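PDB 2JJQ: tRNA (uracil(54)-C(5))-methyltransferase from Pyrococcus abyssi, which transfers a methyl group from S-adenosyl-L-methionine to carbon 5 of uridine 54 in tRNA, leaving 5-methyluridine and S-adenosyl-L-homocysteine. Local coordinates for residues A[114-120]-A[406-410]; A[363-367]-A[393-397]; A[381-387]-A[419-425]. One frame throughout, in Å; residues are numbered along the deposited sequence.

Contact 1: residues A[114-120]-A[406-410]; sequences FEVEVVP and IVALD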
ATOM      1  N   PHE A 114      19.479 -12.976  -8.664  1.00 15.45           N
ATOM      2  CA  PHE A 114      19.663 -12.617 -10.101  1.00 16.04           C
ATOM      3  C   PHE A 114      19.016 -11.283 -10.377  1.00 17.21           C
ATOM      4  O   PHE A 114      18.208 -10.822  -9.573  1.00 17.48           O
ATOM      5  CB  PHE A 114      19.066 -13.677 -11.008  1.00 16.43           C
ATOM      6  CG  PHE A 114      17.648 -13.983 -10.709  1.00 19.14           C
ATOM      7  CD1 PHE A 114      17.311 -14.995  -9.832  1.00 17.45           C
ATOM      8  CD2 PHE A 114      16.632 -13.276 -11.329  1.00 21.55           C
ATOM      9  CE1 PHE A 114      15.998 -15.273  -9.545  1.00 19.17           C
ATOM     10  CE2 PHE A 114      15.287 -13.574 -11.033  1.00 22.64           C
ATOM     11  CZ  PHE A 114      14.991 -14.570 -10.156  1.00 18.46           C
ATOM     12  N   GLU A 115      19.387 -10.667 -11.486  1.00 17.16           N
ATOM     13  CA  GLU A 115      18.887  -9.350 -11.878  1.00 18.71           C
ATOM     14  C   GLU A 115      17.359  -9.389 -12.144  1.00 16.62           C
ATOM     15  O   GLU A 115      16.849 -10.245 -12.907  1.00 17.41           O
ATOM     16  CB  GLU A 115      19.616  -8.924 -13.152  1.00 20.29           C
ATOM     17  CG  GLU A 115      19.552  -7.441 -13.445  1.00 29.13           C
ATOM     18  CD  GLU A 115      20.511  -6.659 -12.561  1.00 37.16           C
ATOM     19  OE1 GLU A 115      21.715  -7.035 -12.520  1.00 41.14           O
ATOM     20  OE2 GLU A 115      20.068  -5.667 -11.911  1.00 40.88           O
ATOM     21  N   VAL A 116      16.665  -8.430 -11.548  1.00 15.91           N
ATOM     22  CA  VAL A 116      15.225  -8.235 -11.760  1.00 15.76           C
ATOM     23  C   VAL A 116      14.977  -6.797 -12.199  1.00 15.25           C
ATOM     24  O   VAL A 116      15.483  -5.875 -11.599  1.00 14.91           O
ATOM     25  CB  VAL A 116      14.443  -8.563 -10.477  1.00 14.64           C
ATOM     26  CG1 VAL A 116      12.955  -8.285 -10.740  1.00 16.66           C
ATOM     27  CG2 VAL A 116      14.688 -10.083 -10.098  1.00 15.46           C
ATOM     28  N   GLU A 117      14.273  -6.612 -13.310  1.00 15.20           N
ATOM     29  CA  GLU A 117      13.948  -5.268 -13.757  1.00 15.72           C
ATOM     30  C   GLU A 117      12.980  -4.638 -12.746  1.00 15.17           C
ATOM     31  O   GLU A 117      12.080  -5.327 -12.188  1.00 15.88           O
ATOM     32  CB  GLU A 117      13.314  -5.315 -15.150  1.00 16.83           C
ATOM     33  CG  GLU A 117      12.671  -3.990 -15.581  1.00 21.22           C
ATOM     34  CD  GLU A 117      11.854  -4.096 -16.884  1.00 31.51           C
ATOM     35  OE1 GLU A 117      11.724  -5.209 -17.460  1.00 31.93           O
ATOM     36  OE2 GLU A 117      11.336  -3.027 -17.334  1.00 36.07           O
ATOM     37  N   VAL A 118      13.148  -3.350 -12.483  1.00 14.71           N
ATOM     38  CA  VAL A 118      12.223  -2.589 -11.635  1.00 14.41           C
ATOM     39  C   VAL A 118      11.512  -1.508 -12.480  1.00 15.72           C
ATOM     40  O   VAL A 118      12.165  -0.549 -12.970  1.00 15.94           O
ATOM     41  CB  VAL A 118      12.921  -1.939 -10.424  1.00 16.91           C
ATOM     42  CG1 VAL A 118      11.882  -1.263  -9.530  1.00 17.81           C
ATOM     43  CG2 VAL A 118      13.680  -3.000  -9.584  1.00 15.77           C
ATOM     44  N   VAL A 119      10.208  -1.636 -12.636  1.00 13.77           N
ATOM     45  CA  VAL A 119       9.456  -0.652 -13.440  1.00 14.83           C
ATOM     46  C   VAL A 119       9.154   0.583 -12.604  1.00 14.00           C
ATOM     47  O   VAL A 119       8.575   0.440 -11.511  1.00 13.76           O
ATOM     48  CB  VAL A 119       8.138  -1.288 -13.947  1.00 13.91           C
ATOM     49  CG1 VAL A 119       7.275  -0.302 -14.794  1.00 14.35           C
ATOM     50  CG2 VAL A 119       8.438  -2.628 -14.668  1.00 14.85           C
ATOM     51  N   PRO A 120       9.569   1.773 -13.090  1.00 13.68           N
ATOM     52  CA  PRO A 120       9.334   3.033 -12.368  1.00 13.96           C
ATOM     53  C   PRO A 120       7.866   3.296 -12.240  1.00 12.82           C
ATOM     54  O   PRO A 120       7.068   2.904 -13.114  1.00 12.64           O
ATOM     55  CB  PRO A 120       9.985   4.118 -13.273  1.00 14.99           C
ATOM     56  CG  PRO A 120      10.817   3.383 -14.277  1.00 16.71           C
ATOM     57  CD  PRO A 120      10.217   2.001 -14.399  1.00 13.86           C
ATOM     58  N   ILE A 406       9.969 -12.734 -14.402  1.00 15.39           N
ATOM     59  CA  ILE A 406       9.767 -11.965 -13.157  1.00 15.70           C
ATOM     60  C   ILE A 406      10.119 -10.507 -13.384  1.00 15.91           C
ATOM     61  O   ILE A 406      11.113 -10.182 -14.088  1.00 15.53           O
ATOM     62  CB  ILE A 406      10.614 -12.552 -11.984  1.00 15.29           C
ATOM     63  CG1 ILE A 406      10.289 -11.873 -10.658  1.00 17.97           C
ATOM     64  CG2 ILE A 406      12.101 -12.401 -12.254  1.00 18.81           C
ATOM     65  CD1 ILE A 406      10.886 -12.680  -9.463  1.00 19.21           C
ATOM     66  N   VAL A 407       9.314  -9.614 -12.805  1.00 16.55           N
ATOM     67  CA  VAL A 407       9.589  -8.193 -12.856  1.00 17.21           C
ATOM     68  C   VAL A 407       9.131  -7.620 -11.524  1.00 16.07           C
ATOM     69  O   VAL A 407       8.278  -8.194 -10.886  1.00 16.14           O
ATOM     70  CB  VAL A 407       8.779  -7.550 -13.995  1.00 17.77           C
ATOM     71  CG1 VAL A 407       9.333  -6.212 -14.327  1.00 22.69           C
ATOM     72  CG2 VAL A 407       8.899  -8.415 -15.210  1.00 22.54           C
ATOM     73  N   ALA A 408       9.743  -6.524 -11.089  1.00 14.44           N
ATOM     74  CA  ALA A 408       9.314  -5.783  -9.909  1.00 14.38           C
ATOM     75  C   ALA A 408       8.716  -4.483 -10.388  1.00 14.48           C
ATOM     76  O   ALA A 408       9.161  -3.919 -11.392  1.00 16.32           O
ATOM     77  CB  ALA A 408      10.499  -5.444  -8.999  1.00 14.07           C
ATOM     78  N   LEU A 409       7.677  -4.042  -9.716  1.00 14.10           N
ATOM     79  CA  LEU A 409       7.025  -2.750 -10.073  1.00 13.49           C
ATOM     80  C   LEU A 409       7.214  -1.880  -8.848  1.00 13.99           C
ATOM     81  O   LEU A 409       6.997  -2.338  -7.711  1.00 15.93           O
ATOM     82  CB  LEU A 409       5.548  -2.904 -10.393  1.00 14.44           C
ATOM     83  CG  LEU A 409       5.307  -3.653 -11.705  1.00 16.25           C
ATOM     84  CD1 LEU A 409       5.281  -5.098 -11.299  1.00 21.38           C
ATOM     85  CD2 LEU A 409       3.936  -3.238 -12.266  1.00 23.19           C
ATOM     86  N   ASP A 410       7.698  -0.659  -9.063  1.00 12.98           N
ATOM     87  CA  ASP A 410       7.820   0.253  -7.940  1.00 14.23           C
ATOM     88  C   ASP A 410       6.424   0.777  -7.537  1.00 13.84           C
ATOM     89  O   ASP A 410       5.989   1.871  -7.936  1.00 14.43           O
ATOM     90  CB  ASP A 410       8.796   1.404  -8.213  1.00 14.08           C
ATOM     91  CG  ASP A 410       9.030   2.224  -6.963  1.00 15.99           C
ATOM     92  OD1 ASP A 410       8.818   1.654  -5.874  1.00 16.85           O
ATOM     93  OD2 ASP A 410       9.315   3.440  -7.024  1.00 17.76           O
TER
HETATM   94  O   HOH W   1      13.156  -8.768 -14.771  1.00 16.91           O
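A chi1 of 54° sets CG of Phe114 between its backbone N and carbonyl carbon, and this swings the ring over to Ile406, although the CB itself does not head for the other strand. On Ile406, chi1 of -173° sends CG1 trans to the backbone N and leaves the CG2 branch to meet the ring. The two side chains meet at a slant: Ile406 CG2 lies in the plane of the Phe114 ring, at its edge, 3.6 Å from CE2. The same methyl touches Val116 CG2, whose side chain runs across it at about a right angle, while Val116 CG1 rests 3.7 Å from the backbone N of Ala408.

Beyond this apolar start the chains pair as parallel strands, and strand 117-119 forms one edge of the mixed sheet of the methyltransferase domain, beside strand 403-409. Ala408 N donates to Glu117 O (2.8 Å), Val119 N donates to Ala408 O, and Asp410 N donates to Val119 O with an N-H...O angle of 169°. Ahead of this ladder a water accepts from Glu117 N and donates to Ile406 O, 2.6 Å away.

The sheet's two faces are covered differently. Val118 CG2 and Ala408 CB meet at 4.1 Å on the face covered by helix 97-112, whereas Val119 CG2 slants against Val407 CG1, 3.7 Å away, on the face covered by helix 275-288. At the far end Asp410 CB comes within 3.4 Å of Val119 O, and its carboxylate turns to helix 97-112, where OD2 bonds to Tyr97 OH and OD1 forms a salt bridge with Lys104.

Contact 2: residues A[363-367]-A[393-397]; sequences RAGLH and ARDVK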
ATOM      1  N   ARG A 363       1.313 -11.307   4.491  1.00 19.91           N
ATOM      2  CA  ARG A 363       2.700 -11.356   4.960  1.00 22.45           C
ATOM      3  C   ARG A 363       3.232 -12.775   5.309  1.00 21.16           C
ATOM      4  O   ARG A 363       4.404 -13.052   5.141  1.00 22.45           O
ATOM      5  CB  ARG A 363       2.860 -10.412   6.172  1.00 23.87           C
ATOM      6  CG  ARG A 363       3.035  -8.937   5.759  1.00 29.90           C
ATOM      7  CD  ARG A 363       3.117  -8.015   6.988  1.00 38.50           C
ATOM      8  NE  ARG A 363       3.909  -6.812   6.737  1.00 45.80           N
ATOM      9  CZ  ARG A 363       3.398  -5.581   6.598  1.00 49.20           C
ATOM     10  NH1 ARG A 363       2.083  -5.380   6.665  1.00 49.95           N
ATOM     11  NH2 ARG A 363       4.203  -4.543   6.392  1.00 50.60           N
ATOM     12  N   ALA A 364       2.367 -13.633   5.815  1.00 21.61           N
ATOM     13  CA  ALA A 364       2.738 -15.006   6.191  1.00 20.82           C
ATOM     14  C   ALA A 364       3.152 -15.860   4.987  1.00 20.58           C
ATOM     15  O   ALA A 364       3.756 -16.943   5.158  1.00 21.43           O
ATOM     16  CB  ALA A 364       1.580 -15.686   6.921  1.00 22.02           C
ATOM     17  N   GLY A 365       2.800 -15.406   3.785  1.00 18.25           N
ATOM     18  CA  GLY A 365       3.090 -16.178   2.589  1.00 17.72           C
ATOM     19  C   GLY A 365       2.045 -17.251   2.371  1.00 16.31           C
ATOM     20  O   GLY A 365       1.010 -17.253   3.019  1.00 17.39           O
ATOM     21  N   LEU A 366       2.314 -18.186   1.473  1.00 16.14           N
ATOM     22  CA  LEU A 366       1.352 -19.220   1.128  1.00 15.57           C
ATOM     23  C   LEU A 366       1.239 -20.268   2.243  1.00 17.51           C
ATOM     24  O   LEU A 366       2.253 -20.786   2.689  1.00 19.49           O
ATOM     25  CB  LEU A 366       1.830 -19.959  -0.126  1.00 16.20           C
ATOM     26  CG  LEU A 366       2.026 -19.089  -1.390  1.00 14.25           C
ATOM     27  CD1 LEU A 366       2.496 -20.016  -2.480  1.00 19.32           C
ATOM     28  CD2 LEU A 366       0.690 -18.457  -1.774  1.00 15.96           C
ATOM     29  N   HIS A 367       0.034 -20.591   2.688  1.00 18.17           N
ATOM     30  CA  HIS A 367      -0.111 -21.704   3.642  1.00 20.07           C
ATOM     31  C   HIS A 367       0.545 -22.973   3.080  1.00 20.82           C
ATOM     32  O   HIS A 367       0.347 -23.310   1.913  1.00 20.04           O
ATOM     33  CB  HIS A 367      -1.568 -22.033   3.876  1.00 20.09           C
ATOM     34  CG  HIS A 367      -1.791 -22.883   5.089  1.00 23.42           C
ATOM     35  ND1 HIS A 367      -1.455 -24.217   5.135  1.00 26.49           N
ATOM     36  CD2 HIS A 367      -2.299 -22.582   6.308  1.00 26.59           C
ATOM     37  CE1 HIS A 367      -1.763 -24.710   6.322  1.00 28.27           C
ATOM     38  NE2 HIS A 367      -2.253 -23.733   7.063  1.00 26.70           N
ATOM     39  N   ALA A 393      10.739 -15.689  -2.007  1.00 16.37           N
ATOM     40  CA  ALA A 393      11.903 -16.553  -2.276  1.00 16.90           C
ATOM     41  C   ALA A 393      11.773 -17.883  -1.546  1.00 16.97           C
ATOM     42  O   ALA A 393      12.115 -18.935  -2.100  1.00 16.91           O
ATOM     43  CB  ALA A 393      13.216 -15.841  -1.871  1.00 16.49           C
ATOM     44  N   ARG A 394      11.313 -17.803  -0.296  1.00 16.79           N
ATOM     45  CA  ARG A 394      11.042 -18.962   0.560  1.00 18.25           C
ATOM     46  C   ARG A 394      10.015 -19.881  -0.060  1.00 19.06           C
ATOM     47  O   ARG A 394      10.234 -21.096  -0.182  1.00 18.29           O
ATOM     48  CB  ARG A 394      10.532 -18.497   1.915  1.00 17.79           C
ATOM     49  CG  ARG A 394      10.313 -19.686   2.938  1.00 19.38           C
ATOM     50  CD  ARG A 394       9.336 -19.320   4.037  1.00 19.78           C
ATOM     51  NE  ARG A 394       7.970 -19.060   3.541  1.00 21.28           N
ATOM     52  CZ  ARG A 394       6.986 -18.539   4.291  1.00 23.38           C
ATOM     53  NH1 ARG A 394       7.229 -18.208   5.570  1.00 24.38           N
ATOM     54  NH2 ARG A 394       5.767 -18.334   3.766  1.00 23.14           N
ATOM     55  N   ASP A 395       8.866 -19.310  -0.444  1.00 18.02           N
ATOM     56  CA  ASP A 395       7.769 -20.111  -0.969  1.00 17.74           C
ATOM     57  C   ASP A 395       8.151 -20.725  -2.321  1.00 18.58           C
ATOM     58  O   ASP A 395       7.754 -21.838  -2.609  1.00 18.86           O
ATOM     59  CB  ASP A 395       6.496 -19.244  -1.146  1.00 17.63           C
ATOM     60  CG  ASP A 395       5.815 -18.880   0.161  1.00 18.69           C
ATOM     61  OD1 ASP A 395       6.161 -19.454   1.227  1.00 18.64           O
ATOM     62  OD2 ASP A 395       4.925 -17.963   0.142  1.00 15.87           O
ATOM     63  N   VAL A 396       8.900 -20.012  -3.158  1.00 19.21           N
ATOM     64  CA  VAL A 396       9.171 -20.543  -4.494  1.00 21.55           C
ATOM     65  C   VAL A 396      10.035 -21.833  -4.397  1.00 22.19           C
ATOM     66  O   VAL A 396       9.840 -22.767  -5.177  1.00 21.68           O
ATOM     67  CB  VAL A 396       9.731 -19.475  -5.479  1.00 22.43           C
ATOM     68  CG1 VAL A 396      10.158 -20.130  -6.822  1.00 24.97           C
ATOM     69  CG2 VAL A 396       8.663 -18.461  -5.788  1.00 24.93           C
ATOM     70  N   LYS A 397      10.936 -21.886  -3.420  1.00 22.26           N
ATOM     71  CA  LYS A 397      11.741 -23.103  -3.166  1.00 24.86           C
ATOM     72  C   LYS A 397      10.877 -24.304  -2.830  1.00 25.39           C
ATOM     73  O   LYS A 397      11.202 -25.432  -3.223  1.00 26.56           O
ATOM     74  CB  LYS A 397      12.738 -22.883  -2.011  1.00 24.19           C
ATOM     75  CG  LYS A 397      13.908 -22.013  -2.364  1.00 27.74           C
ATOM     76  CD  LYS A 397      14.823 -21.771  -1.142  1.00 31.78           C
ATOM     77  CE  LYS A 397      14.680 -20.349  -0.653  1.00 33.13           C
ATOM     78  NZ  LYS A 397      15.926 -19.893   0.038  1.00 36.44           N
TER
HETATM   79  O   HOH W   2       5.233 -17.618   7.351  1.00 33.64           O
HETATM   80  O   HOH W   3       5.039 -21.452   2.959  1.00 32.66           O
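The loop that follows strand 356-359 in this class I-like methyltransferase fold passes close to the cofactor pocket, and here it is held against helix 389-398 by two consecutive helix residues, Arg394 and Asp395. Arg394 reaches the loop with NH2, which donates to Ala364 O over 2.8 Å in a nearly straight bond. The carbonyl oxygen lies at the edge of the guanidinium, close to its plane, but NH2 is tilted out of the carbonyl plane. A bend at chi3 (64°) folds Arg394 back on its neighbour, and its NE and NH2 grip Asp395 OD1 side-on in a salt bridge, with Arg394 NH2 2.8 Å from Asp395 OD1 on the syn side of the carboxylate.

The other carboxylate oxygen serves the loop backbone. Leu366 N donates to Asp395 OD2 at 2.9 Å, approaching from above the carboxylate plane, and Leu366 CG packs 3.5 Å from the same oxygen. OD2 is also hydrogen-bonded to Tyr384 OH of strand 381-386. Between the two loop bonds Gly365 CA lies 3.6 Å from Arg394 NH2, where the backbone angles (phi 82°, psi -167°) and the nearness of Arg394 NH2 and Asp395 OD2 leave no room for a CB.

Two waters extend the network: one donates to Ala364 O and accepts from Arg394 NH1, the other donates to both Leu366 O and Asp395 OD1. With both oxygens of the buried Asp395 engaged, the carboxylate is probably restrained from turning about its CB-CG bond, and the adjoining guanidinium would be expected to favour its ionised form.

Contact 3: residues A[381-387]-A[419-425]; sequences VIVYVSC and ELVAKLV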
ATOM      1  N   VAL A 381       0.447 -22.743 -14.925  1.00 15.47           N
ATOM      2  CA  VAL A 381       1.100 -21.488 -14.604  1.00 14.65           C
ATOM      3  C   VAL A 381       0.676 -21.031 -13.202  1.00 13.84           C
ATOM      4  O   VAL A 381      -0.502 -21.087 -12.841  1.00 13.64           O
ATOM      5  CB  VAL A 381       0.794 -20.369 -15.628  1.00 15.24           C
ATOM      6  CG1 VAL A 381       1.437 -19.019 -15.138  1.00 16.08           C
ATOM      7  CG2 VAL A 381       1.353 -20.731 -17.008  1.00 18.56           C
ATOM      8  N   ILE A 382       1.648 -20.617 -12.409  1.00 12.94           N
ATOM      9  CA  ILE A 382       1.339 -19.862 -11.203  1.00 13.15           C
ATOM     10  C   ILE A 382       1.848 -18.441 -11.370  1.00 13.08           C
ATOM     11  O   ILE A 382       3.010 -18.227 -11.753  1.00 13.54           O
ATOM     12  CB  ILE A 382       1.960 -20.501  -9.909  1.00 13.43           C
ATOM     13  CG1 ILE A 382       1.330 -21.867  -9.665  1.00 12.57           C
ATOM     14  CG2 ILE A 382       1.732 -19.553  -8.746  1.00 11.57           C
ATOM     15  CD1 ILE A 382       2.093 -22.724  -8.580  1.00 14.71           C
ATOM     16  N   VAL A 383       1.014 -17.447 -11.054  1.00 12.43           N
ATOM     17  CA  VAL A 383       1.508 -16.049 -11.025  1.00 12.90           C
ATOM     18  C   VAL A 383       1.524 -15.599  -9.564  1.00 12.88           C
ATOM     19  O   VAL A 383       0.501 -15.580  -8.930  1.00 13.78           O
ATOM     20  CB  VAL A 383       0.600 -15.055 -11.894  1.00 12.95           C
ATOM     21  CG1 VAL A 383       1.109 -13.613 -11.732  1.00 13.80           C
ATOM     22  CG2 VAL A 383       0.580 -15.473 -13.359  1.00 13.52           C
ATOM     23  N   TYR A 384       2.694 -15.265  -9.033  1.00 13.48           N
ATOM     24  CA  TYR A 384       2.851 -14.974  -7.627  1.00 13.86           C
ATOM     25  C   TYR A 384       3.167 -13.474  -7.537  1.00 14.34           C
ATOM     26  O   TYR A 384       4.142 -13.012  -8.130  1.00 14.59           O
ATOM     27  CB  TYR A 384       3.986 -15.832  -7.062  1.00 13.33           C
ATOM     28  CG  TYR A 384       4.151 -15.855  -5.529  1.00 14.77           C
ATOM     29  CD1 TYR A 384       4.511 -17.045  -4.865  1.00 14.28           C
ATOM     30  CD2 TYR A 384       3.918 -14.722  -4.756  1.00 15.69           C
ATOM     31  CE1 TYR A 384       4.711 -17.097  -3.454  1.00 15.69           C
ATOM     32  CE2 TYR A 384       4.136 -14.754  -3.343  1.00 17.61           C
ATOM     33  CZ  TYR A 384       4.499 -15.960  -2.712  1.00 16.62           C
ATOM     34  OH  TYR A 384       4.683 -15.963  -1.336  1.00 14.80           O
ATOM     35  N   VAL A 385       2.305 -12.716  -6.861  1.00 12.66           N
ATOM     36  CA  VAL A 385       2.506 -11.288  -6.639  1.00 11.97           C
ATOM     37  C   VAL A 385       2.838 -11.089  -5.171  1.00 13.62           C
ATOM     38  O   VAL A 385       2.177 -11.667  -4.308  1.00 14.33           O
ATOM     39  CB  VAL A 385       1.184 -10.548  -6.981  1.00 14.45           C
ATOM     40  CG1 VAL A 385       1.265  -9.070  -6.684  1.00 14.17           C
ATOM     41  CG2 VAL A 385       0.830 -10.806  -8.449  1.00 11.25           C
ATOM     42  N   SER A 386       3.871 -10.297  -4.885  1.00 13.57           N
ATOM     43  CA  SER A 386       4.376 -10.194  -3.508  1.00 15.30           C
ATOM     44  C   SER A 386       5.085  -8.875  -3.307  1.00 14.92           C
ATOM     45  O   SER A 386       5.898  -8.492  -4.152  1.00 15.40           O
ATOM     46  CB  SER A 386       5.408 -11.305  -3.239  1.00 15.54           C
ATOM     47  OG  SER A 386       5.936 -11.261  -1.912  1.00 19.28           O
ATOM     48  N   CYS A 387       4.838  -8.193  -2.198  1.00 15.56           N
ATOM     49  CA  CYS A 387       5.757  -7.078  -1.836  1.00 16.57           C
ATOM     50  C   CYS A 387       6.732  -7.524  -0.707  1.00 17.38           C
ATOM     51  O   CYS A 387       7.389  -6.700  -0.090  1.00 16.46           O
ATOM     52  CB  CYS A 387       4.987  -5.795  -1.432  1.00 18.82           C
ATOM     53  SG  CYS A 387       4.136  -6.002   0.081  1.00 28.75           S
ATOM     54  N   GLU A 419       6.994  -4.225  -5.330  1.00 19.52           N
ATOM     55  CA  GLU A 419       6.022  -5.272  -5.659  1.00 19.67           C
ATOM     56  C   GLU A 419       6.546  -6.209  -6.747  1.00 19.43           C
ATOM     57  O   GLU A 419       6.735  -5.797  -7.879  1.00 22.63           O
ATOM     58  CB  GLU A 419       4.740  -4.652  -6.165  1.00 21.14           C
ATOM     59  CG  GLU A 419       3.646  -5.665  -6.450  1.00 25.79           C
ATOM     60  CD  GLU A 419       2.764  -5.915  -5.239  1.00 34.25           C
ATOM     61  OE1 GLU A 419       3.245  -5.691  -4.111  1.00 38.95           O
ATOM     62  OE2 GLU A 419       1.576  -6.269  -5.426  1.00 36.33           O
ATOM     63  N   LEU A 420       6.710  -7.480  -6.458  1.00 16.73           N
ATOM     64  CA  LEU A 420       7.261  -8.397  -7.474  1.00 17.02           C
ATOM     65  C   LEU A 420       6.088  -9.087  -8.141  1.00 15.84           C
ATOM     66  O   LEU A 420       5.058  -9.330  -7.492  1.00 15.40           O
ATOM     67  CB  LEU A 420       8.055  -9.491  -6.785  1.00 18.01           C
ATOM     68  CG  LEU A 420       9.443  -9.211  -6.310  1.00 22.42           C
ATOM     69  CD1 LEU A 420       9.769 -10.461  -5.421  1.00 23.29           C
ATOM     70  CD2 LEU A 420      10.305  -9.210  -7.581  1.00 23.84           C
ATOM     71  N   VAL A 421       6.252  -9.477  -9.414  1.00 13.97           N
ATOM     72  CA  VAL A 421       5.214 -10.259 -10.088  1.00 13.13           C
ATOM     73  C   VAL A 421       6.016 -11.339 -10.791  1.00 13.57           C
ATOM     74  O   VAL A 421       6.840 -11.042 -11.678  1.00 14.39           O
ATOM     75  CB  VAL A 421       4.372  -9.426 -11.118  1.00 13.69           C
ATOM     76  CG1 VAL A 421       3.299 -10.302 -11.760  1.00 12.26           C
ATOM     77  CG2 VAL A 421       3.759  -8.164 -10.467  1.00 14.51           C
ATOM     78  N   ALA A 422       5.798 -12.593 -10.390  1.00 13.29           N
ATOM     79  CA  ALA A 422       6.541 -13.691 -10.981  1.00 13.91           C
ATOM     80  C   ALA A 422       5.626 -14.713 -11.652  1.00 14.07           C
ATOM     81  O   ALA A 422       4.595 -15.101 -11.085  1.00 15.05           O
ATOM     82  CB  ALA A 422       7.380 -14.380  -9.910  1.00 15.02           C
ATOM     83  N   LYS A 423       6.009 -15.132 -12.856  1.00 14.25           N
ATOM     84  CA  LYS A 423       5.342 -16.219 -13.530  1.00 13.64           C
ATOM     85  C   LYS A 423       6.181 -17.505 -13.314  1.00 15.13           C
ATOM     86  O   LYS A 423       7.370 -17.545 -13.682  1.00 14.71           O
ATOM     87  CB  LYS A 423       5.270 -15.912 -15.018  1.00 15.18           C
ATOM     88  CG  LYS A 423       4.627 -17.033 -15.787  1.00 14.29           C
ATOM     89  CD  LYS A 423       4.597 -16.673 -17.231  1.00 17.68           C
ATOM     90  CE  LYS A 423       3.753 -17.681 -17.990  1.00 20.27           C
ATOM     91  NZ  LYS A 423       3.352 -17.169 -19.324  1.00 18.96           N
ATOM     92  N   LEU A 424       5.553 -18.513 -12.746  1.00 14.78           N
ATOM     93  CA  LEU A 424       6.201 -19.779 -12.352  1.00 17.04           C
ATOM     94  C   LEU A 424       5.627 -20.889 -13.214  1.00 17.70           C
ATOM     95  O   LEU A 424       4.379 -20.951 -13.391  1.00 16.58           O
ATOM     96  CB  LEU A 424       5.862 -20.121 -10.898  1.00 17.32           C
ATOM     97  CG  LEU A 424       6.076 -18.991  -9.891  1.00 17.60           C
ATOM     98  CD1 LEU A 424       5.698 -19.491  -8.483  1.00 18.52           C
ATOM     99  CD2 LEU A 424       7.518 -18.489 -10.023  1.00 16.77           C
ATOM    100  N   VAL A 425       6.499 -21.750 -13.757  1.00 18.11           N
ATOM    101  CA  VAL A 425       6.019 -22.881 -14.566  1.00 20.51           C
ATOM    102  C   VAL A 425       6.721 -24.202 -14.176  1.00 22.49           C
ATOM    103  O   VAL A 425       7.745 -24.251 -13.438  1.00 21.64           O
ATOM    104  CB  VAL A 425       6.243 -22.658 -16.064  1.00 21.59           C
ATOM    105  CG1 VAL A 425       5.691 -23.809 -16.837  1.00 27.44           C
ATOM    106  CG2 VAL A 425       5.581 -21.348 -16.555  1.00 21.97           C
ATOM    107  OXT VAL A 425       6.233 -25.269 -14.611  1.00 24.14           O
TER
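Glu419, at the start of strand 419-424, lies across from Cys387, just past the end of the antiparallel strand 381-386, in the central sheet of the methyltransferase domain; the two are the predicted proton acceptor and nucleophile. From CB, the glutamate runs to CG trans to the backbone N (chi1 -176°), then bends at chi2 (90°) toward the neighbouring strand. Glu419 CG lies 4.2 Å from Val385 CG1, and CD is nearer to that methyl at 3.8 Å. At the tip the two oxygens part: OE2 lies 3.1 Å from Val385 CG1, while OE1 sits 3.2 Å from Cys387 CB. The carboxylate thus lies beside both the valine and the cysteine.

Three hydrogen-bonded pairs, Ile382-Leu424, Tyr384-Ala422 and Ser386-Leu420, supply six backbone bonds, and CA-H...O contacts such as that from Val383 CA to Ala422 O fill in between them. On one face Val421 CG1 touches Val383 CG1 and Val385 CG2, with Val421 packed on Leu281 and Leu288 of helix 275-288. The other face carries Ile382 and Leu424, Tyr384 and Ala422, with Phe392 of helix 389-398 and the Tyr384 ring edge-to-face. The extended Lys423 chain passes at a slant over Val381, Lys423 CG 3.8 Å from Val381 CG1, and carries NZ on to a salt bridge with Glu290. Next to the active-site end, Leu420 N donates to Ser386 O at 2.6 Å.

Overall arrangement
From the N terminus, the chain first enters the C-terminal domain's eight-stranded sheet as strand 117-119, and contact 1 joins it to strand 403-409 some 286 residues later, closing the longest loop. Contact 2 is nested inside that loop, linking the segment before helix 368-377 to helix 389-398. Contact 3 pairs strand 381-386 with the C-terminal strand 419-424; its segments alternate along the chain with those of both other contacts. Strand 419-424 lies between 403-409 and 381-386, bonded to the former through Leu409 N and Glu419 O, so contacts 1 and 3 share one sheet. Leu366 packs on Tyr384 and Val396 on Leu424, tying contact 2 to the sheet.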